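Transaminase (Bacillus megaterium, PDB 5G0A) probably transfers amino groups between amines and carbonyl compounds with S selectivity, using pyridoxal-5'-phosphate as its cofactor. Local coordinates at residues Pro33-Ser38 against Leu44-Gly49. Numbering follows the deposited sequence.
Sequences PVPIES and LIMPDG
E37 swings CG opposite its own amide nitrogen (chi1 179°) and bends at chi2, lying alongside I45 and turning its carboxylate back to S38. S38 OG, set between backbone N and carbonyl carbon (chi1 61°), donates to E37 OE1 at 2.7 Å from above the carboxylate plane. A water joins the same OE1 to M46 O. The backbone forms a classic beta bulge: E37 N (2.8 Å) and S38 N (3.3 Å) both donate to I45 O, and I45 N returns a bond to S38 O. Beta-branched I45 suits this extended backbone, its CG2 beside S38 OG and E37 OE1, its CD1 on S38 O; an alanine here would probably uncover S38 O and open a gap beside the serine and glutamate oxygens. I36 branches fill the space against L44 and M46, CD1 3.9 Å from L44 CB. Flexible M46, bent at chi3, wraps P35 O, a buried carbonyl without a hydrogen-bond partner, while the rigid rings of P35 and P47 cross at about a right angle, P35 CB 3.9 Å from P47 CG. S38 begins strand 38-40, antiparallel to strand 43-45; W10 of helix 10-20 touches E37 and P47, and Y89 of the second subunit packs on I36 and L44.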
ATOM      1  N   PRO B  33      15.438  32.538 -17.129  1.00 33.94           N
ATOM      2  CA  PRO B  33      16.669  31.725 -17.020  1.00 32.89           C
ATOM      3  C   PRO B  33      17.844  32.538 -16.495  1.00 32.38           C
ATOM      4  O   PRO B  33      17.930  33.751 -16.743  1.00 33.18           O
ATOM      5  CB  PRO B  33      16.925  31.218 -18.448  1.00 33.51           C
ATOM      6  CG  PRO B  33      16.016  32.003 -19.347  1.00 35.36           C
ATOM      7  CD  PRO B  33      15.010  32.756 -18.525  1.00 33.82           C
ATOM      8  N   VAL B  34      18.719  31.879 -15.744  1.00 30.39           N
ATOM      9  CA  VAL B  34      19.892  32.518 -15.164  1.00 31.14           C
ATOM     10  C   VAL B  34      21.104  31.741 -15.679  1.00 28.82           C
ATOM     11  O   VAL B  34      21.506  30.739 -15.078  1.00 27.97           O
ATOM     12  CB  VAL B  34      19.839  32.555 -13.609  1.00 32.13           C
ATOM     13  CG1 VAL B  34      21.113  33.143 -13.022  1.00 33.20           C
ATOM     14  CG2 VAL B  34      18.631  33.362 -13.120  1.00 34.06           C
ATOM     15  N   PRO B  35      21.696  32.206 -16.800  1.00 30.42           N
ATOM     16  CA  PRO B  35      22.829  31.469 -17.348  1.00 28.34           C
ATOM     17  C   PRO B  35      24.116  31.619 -16.538  1.00 26.55           C
ATOM     18  O   PRO B  35      24.494  32.718 -16.115  1.00 27.99           O
ATOM     19  CB  PRO B  35      22.972  32.033 -18.763  1.00 30.02           C
ATOM     20  CG  PRO B  35      22.432  33.420 -18.671  1.00 32.22           C
ATOM     21  CD  PRO B  35      21.307  33.347 -17.662  1.00 30.17           C
ATOM     22  N   ILE B  36      24.759  30.485 -16.294  1.00 25.90           N
ATOM     23  CA  ILE B  36      26.077  30.455 -15.674  1.00 24.96           C
ATOM     24  C   ILE B  36      27.069  29.844 -16.650  1.00 26.73           C
ATOM     25  O   ILE B  36      26.945  28.670 -17.035  1.00 26.38           O
ATOM     26  CB  ILE B  36      26.058  29.671 -14.342  1.00 25.16           C
ATOM     27  CG1 ILE B  36      25.027  30.286 -13.379  1.00 25.95           C
ATOM     28  CG2 ILE B  36      27.461  29.589 -13.740  1.00 26.38           C
ATOM     29  CD1 ILE B  36      25.305  31.751 -12.997  1.00 24.08           C
ATOM     30  N   GLU B  37      28.046  30.652 -17.071  1.00 26.39           N
ATOM     31  CA  GLU B  37      29.051  30.226 -18.069  1.00 26.72           C
ATOM     32  C   GLU B  37      30.203  29.401 -17.497  1.00 25.85           C
ATOM     33  O   GLU B  37      30.760  28.545 -18.180  1.00 26.89           O
ATOM     34  CB  GLU B  37      29.582  31.467 -18.840  1.00 27.42           C
ATOM     35  CG  GLU B  37      30.668  31.178 -19.898  1.00 29.79           C
ATOM     36  CD  GLU B  37      32.075  31.098 -19.330  1.00 30.18           C
ATOM     37  OE1 GLU B  37      32.389  31.789 -18.343  1.00 31.16           O
ATOM     38  OE2 GLU B  37      32.908  30.327 -19.880  1.00 31.09           O
ATOM     39  N   SER B  38      30.590  29.677 -16.261  1.00 25.09           N
ATOM     40  CA  SER B  38      31.699  28.966 -15.630  1.00 25.70           C
ATOM     41  C   SER B  38      31.639  29.225 -14.141  1.00 26.55           C
ATOM     42  O   SER B  38      30.857  30.063 -13.677  1.00 27.81           O
ATOM     43  CB  SER B  38      33.075  29.362 -16.231  1.00 27.47           C
ATOM     44  OG  SER B  38      33.328  30.751 -16.038  1.00 27.64           O
ATOM     45  N   LEU B  44      30.171  31.986  -9.112  1.00 27.46           N
ATOM     46  CA  LEU B  44      29.537  31.676 -10.389  1.00 28.34           C
ATOM     47  C   LEU B  44      29.795  32.858 -11.327  1.00 29.67           C
ATOM     48  O   LEU B  44      29.726  34.012 -10.907  1.00 30.41           O
ATOM     49  CB  LEU B  44      28.025  31.505 -10.212  1.00 28.17           C
ATOM     50  CG  LEU B  44      27.605  30.687  -8.968  1.00 27.95           C
ATOM     51  CD1 LEU B  44      26.084  30.603  -8.875  1.00 28.06           C
ATOM     52  CD2 LEU B  44      28.257  29.300  -8.917  1.00 28.04           C
ATOM     53  N   ILE B  45      30.074  32.557 -12.589  1.00 27.81           N
ATOM     54  CA  ILE B  45      30.397  33.597 -13.563  1.00 28.41           C
ATOM     55  C   ILE B  45      29.343  33.514 -14.658  1.00 28.23           C
ATOM     56  O   ILE B  45      29.155  32.477 -15.272  1.00 25.70           O
ATOM     57  CB  ILE B  45      31.833  33.451 -14.129  1.00 30.22           C
ATOM     58  CG1 ILE B  45      32.891  33.622 -13.026  1.00 32.27           C
ATOM     59  CG2 ILE B  45      32.107  34.488 -15.225  1.00 32.18           C
ATOM     60  CD1 ILE B  45      33.328  32.347 -12.347  1.00 34.77           C
ATOM     61  N   MET B  46      28.663  34.628 -14.901  1.00 27.68           N
ATOM     62  CA  MET B  46      27.692  34.707 -15.983  1.00 27.17           C
ATOM     63  C   MET B  46      28.359  34.994 -17.338  1.00 28.45           C
ATOM     64  O   MET B  46      29.549  35.316 -17.387  1.00 29.99           O
ATOM     65  CB  MET B  46      26.635  35.759 -15.646  1.00 29.08           C
ATOM     66  CG  MET B  46      25.916  35.466 -14.336  1.00 31.86           C
ATOM     67  SD  MET B  46      24.557  36.593 -14.030  1.00 35.13           S
ATOM     68  CE  MET B  46      23.338  36.071 -15.236  1.00 35.68           C
ATOM     69  N   PRO B  47      27.606  34.847 -18.447  1.00 29.73           N
ATOM     70  CA  PRO B  47      28.247  35.021 -19.756  1.00 29.45           C
ATOM     71  C   PRO B  47      28.841  36.425 -19.957  1.00 29.54           C
ATOM     72  O   PRO B  47      29.785  36.569 -20.699  1.00 29.77           O
ATOM     73  CB  PRO B  47      27.100  34.801 -20.745  1.00 29.73           C
ATOM     74  CG  PRO B  47      26.116  33.907 -20.026  1.00 30.71           C
ATOM     75  CD  PRO B  47      26.248  34.253 -18.559  1.00 31.04           C
ATOM     76  N   ASP B  48      28.275  37.432 -19.306  1.00 30.39           N
ATOM     77  CA  ASP B  48      28.782  38.813 -19.454  1.00 33.72           C
ATOM     78  C   ASP B  48      29.942  39.102 -18.509  1.00 36.42           C
ATOM     79  O   ASP B  48      30.480  40.222 -18.491  1.00 35.05           O
ATOM     80  CB  ASP B  48      27.658  39.838 -19.273  1.00 35.22           C
ATOM     81  CG  ASP B  48      27.085  39.866 -17.857  1.00 36.67           C
ATOM     82  OD1 ASP B  48      27.598  39.167 -16.960  1.00 36.60           O
ATOM     83  OD2 ASP B  48      26.094  40.596 -17.652  1.00 39.87           O
ATOM     84  N   GLY B  49      30.320  38.089 -17.729  1.00 33.25           N
ATOM     85  CA  GLY B  49      31.408  38.213 -16.773  1.00 34.66           C
ATOM     86  C   GLY B  49      31.001  38.615 -15.366  1.00 34.45           C
ATOM     87  O   GLY B  49      31.868  38.744 -14.505  1.00 37.52           O
TER
HETATM   88  O   HOH W   1      32.131  34.599 -18.686  1.00 32.45           O